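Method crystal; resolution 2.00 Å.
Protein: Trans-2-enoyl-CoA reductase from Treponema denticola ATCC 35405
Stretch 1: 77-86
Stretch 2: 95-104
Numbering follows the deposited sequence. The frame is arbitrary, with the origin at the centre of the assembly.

Stretch 1 77-86: ATIGVSFEKA
Stretch 2 (95-104) PGWYNNLAFD

How do the two backbones lie against each other? Residues 77-82 form an extended strand, with phi/psi running from -81/133 at A77 to -155/161 at S82, then a loop, 83-86. Residues 95-104 are helix, averaging about -62/-41, with psi from -29° at G96 to -55° at F103, and turns closed by bonds such as N100 N to G96 O at 2.9 Å. The chains draw closest where E84 CA lies 5.6 Å from W97 CA. From there the contact follows the helix back along the strand: S82 meets N100, and T78 meets F103. The two stretches together bury 336 Å², both sides summed.

What does W97, which covers the most surface, rest on? Its chi1 of -171° (t) and chi2 of 72° lay the indole against the loop. A86 CA sits 3.5 Å from the centroid of the W97 five-membered ring, 10° off its normal, a CH-pi contact over the face; A86 CB adds an apolar touch, 3.9 Å from W97 CE2. E84 CB approaches the ring edge, with E84 CB and W97 CB 4.0 Å apart.

Why does E84 fit so closely against the helix start? Its side chain, m at chi1 and chi2 with chi3 -37°, brings E84 OE1 to 3.2 Å from G96 CA. An ideal CB on G96 would fall 2.4 Å from E84 OE1, a clash that glycine avoids. A water bridges the pair, its O donating to E84 OE1 at 3.2 Å and accepting from G96 N at 3.0 Å.

Which polar bond joins strand directly to helix? N100 ND2 (chi1 -72°, m; chi2 -19°) donates to S82 OG at 2.9 Å and 152°. S82 OG (chi1 66°, p) passes a weak bond to E84 OE2 at 3.2 Å, linking amide, hydroxyl and carboxylate. T78 OG1 (chi1 70°, p) meets the F103 ring edge (chi1 -178°, t; chi2 -89°), 3.7 Å from F103 CE1.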

ATOM      1  N   ALA A  77      19.791   2.996   2.009  1.00 28.28           N
ATOM      2  CA  ALA A  77      19.932   2.150   0.835  1.00 28.17           C
ATOM      3  C   ALA A  77      18.718   1.234   0.775  1.00 28.74           C
ATOM      4  O   ALA A  77      18.324   0.652   1.786  1.00 27.56           O
ATOM      5  CB  ALA A  77      21.211   1.338   0.922  1.00 25.94           C
ATOM      6  N   THR A  78      18.112   1.116  -0.401  1.00 25.23           N
ATOM      7  CA  THR A  78      16.900   0.315  -0.529  1.00 27.55           C
ATOM      8  C   THR A  78      16.976  -0.723  -1.640  1.00 30.53           C
ATOM      9  O   THR A  78      17.469  -0.453  -2.735  1.00 30.67           O
ATOM     10  CB  THR A  78      15.647   1.189  -0.777  1.00 27.47           C
ATOM     11  OG1 THR A  78      15.707   1.765  -2.089  1.00 23.82           O
ATOM     12  CG2 THR A  78      15.536   2.295   0.263  1.00 28.34           C
ATOM     13  N   ILE A  79      16.485  -1.918  -1.337  1.00 28.30           N
ATOM     14  CA  ILE A  79      16.207  -2.914  -2.355  1.00 24.79           C
ATOM     15  C   ILE A  79      14.695  -3.069  -2.443  1.00 27.36           C
ATOM     16  O   ILE A  79      14.035  -3.354  -1.443  1.00 23.98           O
ATOM     17  CB  ILE A  79      16.841  -4.273  -2.022  1.00 30.95           C
ATOM     18  CG1 ILE A  79      18.367  -4.167  -2.039  1.00 27.22           C
ATOM     19  CG2 ILE A  79      16.375  -5.332  -3.011  1.00 28.70           C
ATOM     20  CD1 ILE A  79      19.069  -5.432  -1.609  1.00 31.70           C
ATOM     21  N   GLY A  80      14.149  -2.857  -3.633  1.00 22.10           N
ATOM     22  CA  GLY A  80      12.718  -2.967  -3.837  1.00 25.72           C
ATOM     23  C   GLY A  80      12.359  -4.156  -4.704  1.00 30.26           C
ATOM     24  O   GLY A  80      13.064  -4.474  -5.661  1.00 30.55           O
ATOM     25  N   VAL A  81      11.257  -4.815  -4.363  1.00 25.00           N
ATOM     26  CA  VAL A  81      10.766  -5.945  -5.136  1.00 27.52           C
ATOM     27  C   VAL A  81       9.310  -5.727  -5.532  1.00 30.00           C
ATOM     28  O   VAL A  81       8.473  -5.408  -4.689  1.00 26.54           O
ATOM     29  CB  VAL A  81      10.872  -7.260  -4.340  1.00 28.47           C
ATOM     30  CG1 VAL A  81      10.252  -8.405  -5.125  1.00 31.50           C
ATOM     31  CG2 VAL A  81      12.323  -7.564  -4.003  1.00 27.75           C
ATOM     32  N   SER A  82       9.019  -5.890  -6.819  1.00 24.18           N
ATOM     33  CA  SER A  82       7.651  -5.809  -7.318  1.00 28.09           C
ATOM     34  C   SER A  82       7.515  -6.613  -8.607  1.00 27.91           C
ATOM     35  O   SER A  82       8.508  -6.916  -9.263  1.00 32.87           O
ATOM     36  CB  SER A  82       7.243  -4.355  -7.558  1.00 29.75           C
ATOM     37  OG  SER A  82       8.007  -3.773  -8.600  1.00 34.15           O
ATOM     38  N   PHE A  83       6.282  -6.955  -8.964  1.00 28.02           N
ATOM     39  CA  PHE A  83       6.024  -7.744 -10.163  1.00 29.26           C
ATOM     40  C   PHE A  83       5.349  -6.886 -11.229  1.00 27.12           C
ATOM     41  O   PHE A  83       4.133  -6.697 -11.210  1.00 35.93           O
ATOM     42  CB  PHE A  83       5.150  -8.953  -9.824  1.00 34.63           C
ATOM     43  CG  PHE A  83       5.252 -10.078 -10.818  1.00 36.69           C
ATOM     44  CD1 PHE A  83       6.137 -10.010 -11.883  1.00 33.22           C
ATOM     45  CD2 PHE A  83       4.459 -11.207 -10.685  1.00 37.30           C
ATOM     46  CE1 PHE A  83       6.230 -11.047 -12.795  1.00 38.67           C
ATOM     47  CE2 PHE A  83       4.548 -12.247 -11.594  1.00 35.77           C
ATOM     48  CZ  PHE A  83       5.435 -12.166 -12.651  1.00 35.07           C
ATOM     49  N   GLU A  84       6.143  -6.374 -12.163  1.00 28.69           N
ATOM     50  CA  GLU A  84       5.632  -5.465 -13.181  1.00 30.07           C
ATOM     51  C   GLU A  84       5.647  -6.080 -14.573  1.00 36.89           C
ATOM     52  O   GLU A  84       6.228  -7.141 -14.794  1.00 33.93           O
ATOM     53  CB  GLU A  84       6.460  -4.178 -13.201  1.00 33.60           C
ATOM     54  CG  GLU A  84       6.629  -3.530 -11.843  1.00 34.37           C
ATOM     55  CD  GLU A  84       5.307  -3.161 -11.215  1.00 29.29           C
ATOM     56  OE1 GLU A  84       4.395  -2.733 -11.954  1.00 31.84           O
ATOM     57  OE2 GLU A  84       5.176  -3.306  -9.982  1.00 39.96           O
ATOM     58  N   LYS A  85       4.990  -5.399 -15.505  1.00 34.74           N
ATOM     59  CA  LYS A  85       5.111  -5.711 -16.920  1.00 41.62           C
ATOM     60  C   LYS A  85       5.846  -4.556 -17.588  1.00 39.54           C
ATOM     61  O   LYS A  85       5.405  -3.409 -17.511  1.00 33.58           O
ATOM     62  CB  LYS A  85       3.732  -5.916 -17.554  1.00 37.29           C
ATOM     63  CG  LYS A  85       3.067  -7.230 -17.165  1.00 42.78           C
ATOM     64  CD  LYS A  85       1.697  -7.395 -17.810  1.00 51.84           C
ATOM     65  CE  LYS A  85       0.611  -6.693 -17.009  1.00 47.45           C
ATOM     66  NZ  LYS A  85      -0.741  -6.904 -17.599  1.00 59.27           N
ATOM     67  N   ALA A  86       6.976  -4.858 -18.222  1.00 37.55           N
ATOM     68  CA  ALA A  86       7.809  -3.833 -18.845  1.00 33.57           C
ATOM     69  C   ALA A  86       7.060  -3.089 -19.947  1.00 38.13           C
ATOM     70  O   ALA A  86       6.154  -3.635 -20.576  1.00 34.10           O
ATOM     71  CB  ALA A  86       9.096  -4.442 -19.384  1.00 31.17           C
ATOM     72  N   PRO A  95       1.776   0.722 -14.282  1.00 28.23           N
ATOM     73  CA  PRO A  95       2.198   1.983 -13.658  1.00 25.96           C
ATOM     74  C   PRO A  95       3.384   1.803 -12.712  1.00 26.59           C
ATOM     75  O   PRO A  95       4.224   2.698 -12.604  1.00 27.53           O
ATOM     76  CB  PRO A  95       0.949   2.435 -12.884  1.00 31.39           C
ATOM     77  CG  PRO A  95       0.038   1.240 -12.847  1.00 32.05           C
ATOM     78  CD  PRO A  95       0.339   0.468 -14.089  1.00 29.24           C
ATOM     79  N   GLY A  96       3.456   0.650 -12.054  1.00 20.31           N
ATOM     80  CA  GLY A  96       4.547   0.365 -11.141  1.00 22.12           C
ATOM     81  C   GLY A  96       5.900   0.300 -11.824  1.00 26.02           C
ATOM     82  O   GLY A  96       6.928   0.589 -11.212  1.00 22.97           O
ATOM     83  N   TRP A  97       5.901  -0.085 -13.098  1.00 24.17           N
ATOM     84  CA  TRP A  97       7.132  -0.150 -13.879  1.00 26.83           C
ATOM     85  C   TRP A  97       7.709   1.248 -14.050  1.00 24.36           C
ATOM     86  O   TRP A  97       8.893   1.474 -13.805  1.00 28.38           O
ATOM     87  CB  TRP A  97       6.868  -0.789 -15.247  1.00 27.41           C
ATOM     88  CG  TRP A  97       8.110  -1.100 -16.032  1.00 33.31           C
ATOM     89  CD1 TRP A  97       9.016  -2.087 -15.775  1.00 34.52           C
ATOM     90  CD2 TRP A  97       8.572  -0.430 -17.213  1.00 30.54           C
ATOM     91  NE1 TRP A  97      10.017  -2.069 -16.717  1.00 35.17           N
ATOM     92  CE2 TRP A  97       9.768  -1.062 -17.611  1.00 32.96           C
ATOM     93  CE3 TRP A  97       8.093   0.644 -17.969  1.00 32.63           C
ATOM     94  CZ2 TRP A  97      10.490  -0.654 -18.731  1.00 38.49           C
ATOM     95  CZ3 TRP A  97       8.814   1.047 -19.081  1.00 37.10           C
ATOM     96  CH2 TRP A  97       9.998   0.398 -19.451  1.00 38.70           C
ATOM     97  N   TYR A  98       6.862   2.185 -14.464  1.00 27.71           N
ATOM     98  CA  TYR A  98       7.276   3.572 -14.637  1.00 26.25           C
ATOM     99  C   TYR A  98       7.678   4.198 -13.304  1.00 34.27           C
ATOM    100  O   TYR A  98       8.648   4.956 -13.233  1.00 28.89           O
ATOM    101  CB  TYR A  98       6.164   4.388 -15.303  1.00 25.87           C
ATOM    102  CG  TYR A  98       5.770   3.862 -16.667  1.00 33.08           C
ATOM    103  CD1 TYR A  98       6.578   4.081 -17.777  1.00 33.12           C
ATOM    104  CD2 TYR A  98       4.595   3.144 -16.845  1.00 28.24           C
ATOM    105  CE1 TYR A  98       6.226   3.601 -19.025  1.00 35.80           C
ATOM    106  CE2 TYR A  98       4.235   2.660 -18.091  1.00 36.91           C
ATOM    107  CZ  TYR A  98       5.054   2.892 -19.176  1.00 33.79           C
ATOM    108  OH  TYR A  98       4.701   2.414 -20.417  1.00 39.62           O
ATOM    109  N   ASN A  99       6.932   3.871 -12.251  1.00 29.80           N
ATOM    110  CA  ASN A  99       7.255   4.334 -10.905  1.00 26.43           C
ATOM    111  C   ASN A  99       8.652   3.897 -10.471  1.00 27.98           C
ATOM    112  O   ASN A  99       9.424   4.699  -9.947  1.00 25.95           O
ATOM    113  CB  ASN A  99       6.218   3.841  -9.892  1.00 24.56           C
ATOM    114  CG  ASN A  99       4.879   4.538 -10.040  1.00 27.09           C
ATOM    115  OD1 ASN A  99       4.773   5.580 -10.687  1.00 27.70           O
ATOM    116  ND2 ASN A  99       3.848   3.970  -9.425  1.00 22.51           N
ATOM    117  N   ASN A 100       8.968   2.624 -10.693  1.00 23.93           N
ATOM    118  CA  ASN A 100      10.290   2.096 -10.364  1.00 27.19           C
ATOM    119  C   ASN A 100      11.402   2.777 -11.154  1.00 30.33           C
ATOM    120  O   ASN A 100      12.484   3.030 -10.622  1.00 25.43           O
ATOM    121  CB  ASN A 100      10.348   0.582 -10.588  1.00 30.18           C
ATOM    122  CG  ASN A 100       9.565  -0.194  -9.551  1.00 33.63           C
ATOM    123  OD1 ASN A 100       9.253   0.321  -8.477  1.00 27.41           O
ATOM    124  ND2 ASN A 100       9.248  -1.446  -9.863  1.00 26.74           N
ATOM    125  N   LEU A 101      11.136   3.062 -12.425  1.00 28.20           N
ATOM    126  CA  LEU A 101      12.103   3.758 -13.267  1.00 33.42           C
ATOM    127  C   LEU A 101      12.352   5.163 -12.737  1.00 31.23           C
ATOM    128  O   LEU A 101      13.493   5.619 -12.672  1.00 29.17           O
ATOM    129  CB  LEU A 101      11.612   3.829 -14.714  1.00 32.59           C
ATOM    130  CG  LEU A 101      11.453   2.510 -15.471  1.00 37.40           C
ATOM    131  CD1 LEU A 101      11.050   2.776 -16.913  1.00 39.17           C
ATOM    132  CD2 LEU A 101      12.730   1.685 -15.409  1.00 30.61           C
ATOM    133  N   ALA A 102      11.273   5.840 -12.354  1.00 26.08           N
ATOM    134  CA  ALA A 102      11.364   7.186 -11.805  1.00 29.32           C
ATOM    135  C   ALA A 102      12.133   7.191 -10.490  1.00 30.00           C
ATOM    136  O   ALA A 102      12.978   8.055 -10.261  1.00 29.94           O
ATOM    137  CB  ALA A 102       9.976   7.774 -11.613  1.00 29.80           C
ATOM    138  N   PHE A 103      11.844   6.216  -9.633  1.00 30.63           N
ATOM    139  CA  PHE A 103      12.510   6.116  -8.339  1.00 29.10           C
ATOM    140  C   PHE A 103      14.012   5.913  -8.491  1.00 32.08           C
ATOM    141  O   PHE A 103      14.807   6.670  -7.933  1.00 28.49           O
ATOM    142  CB  PHE A 103      11.917   4.980  -7.501  1.00 22.64           C
ATOM    143  CG  PHE A 103      12.532   4.856  -6.134  1.00 26.81           C
ATOM    144  CD1 PHE A 103      13.653   4.062  -5.929  1.00 25.23           C
ATOM    145  CD2 PHE A 103      11.996   5.539  -5.056  1.00 25.00           C
ATOM    146  CE1 PHE A 103      14.225   3.957  -4.677  1.00 28.40           C
ATOM    147  CE2 PHE A 103      12.562   5.433  -3.799  1.00 27.70           C
ATOM    148  CZ  PHE A 103      13.679   4.644  -3.609  1.00 25.12           C
ATOM    149  N   ASP A 104      14.393   4.879  -9.235  1.00 28.48           N
ATOM    150  CA  ASP A 104      15.801   4.535  -9.415  1.00 34.25           C
ATOM    151  C   ASP A 104      16.586   5.672 -10.062  1.00 33.52           C
ATOM    152  O   ASP A 104      17.744   5.910  -9.720  1.00 33.79           O
ATOM    153  CB  ASP A 104      15.944   3.251 -10.236  1.00 30.11           C
ATOM    154  CG  ASP A 104      15.527   2.016  -9.461  1.00 35.59           C
ATOM    155  OD1 ASP A 104      15.597   2.043  -8.214  1.00 37.06           O
ATOM    156  OD2 ASP A 104      15.133   1.017 -10.098  1.00 37.56           O
TER
HETATM  157  O   HOH W   1       1.575  -1.425 -11.089  1.00 36.33           O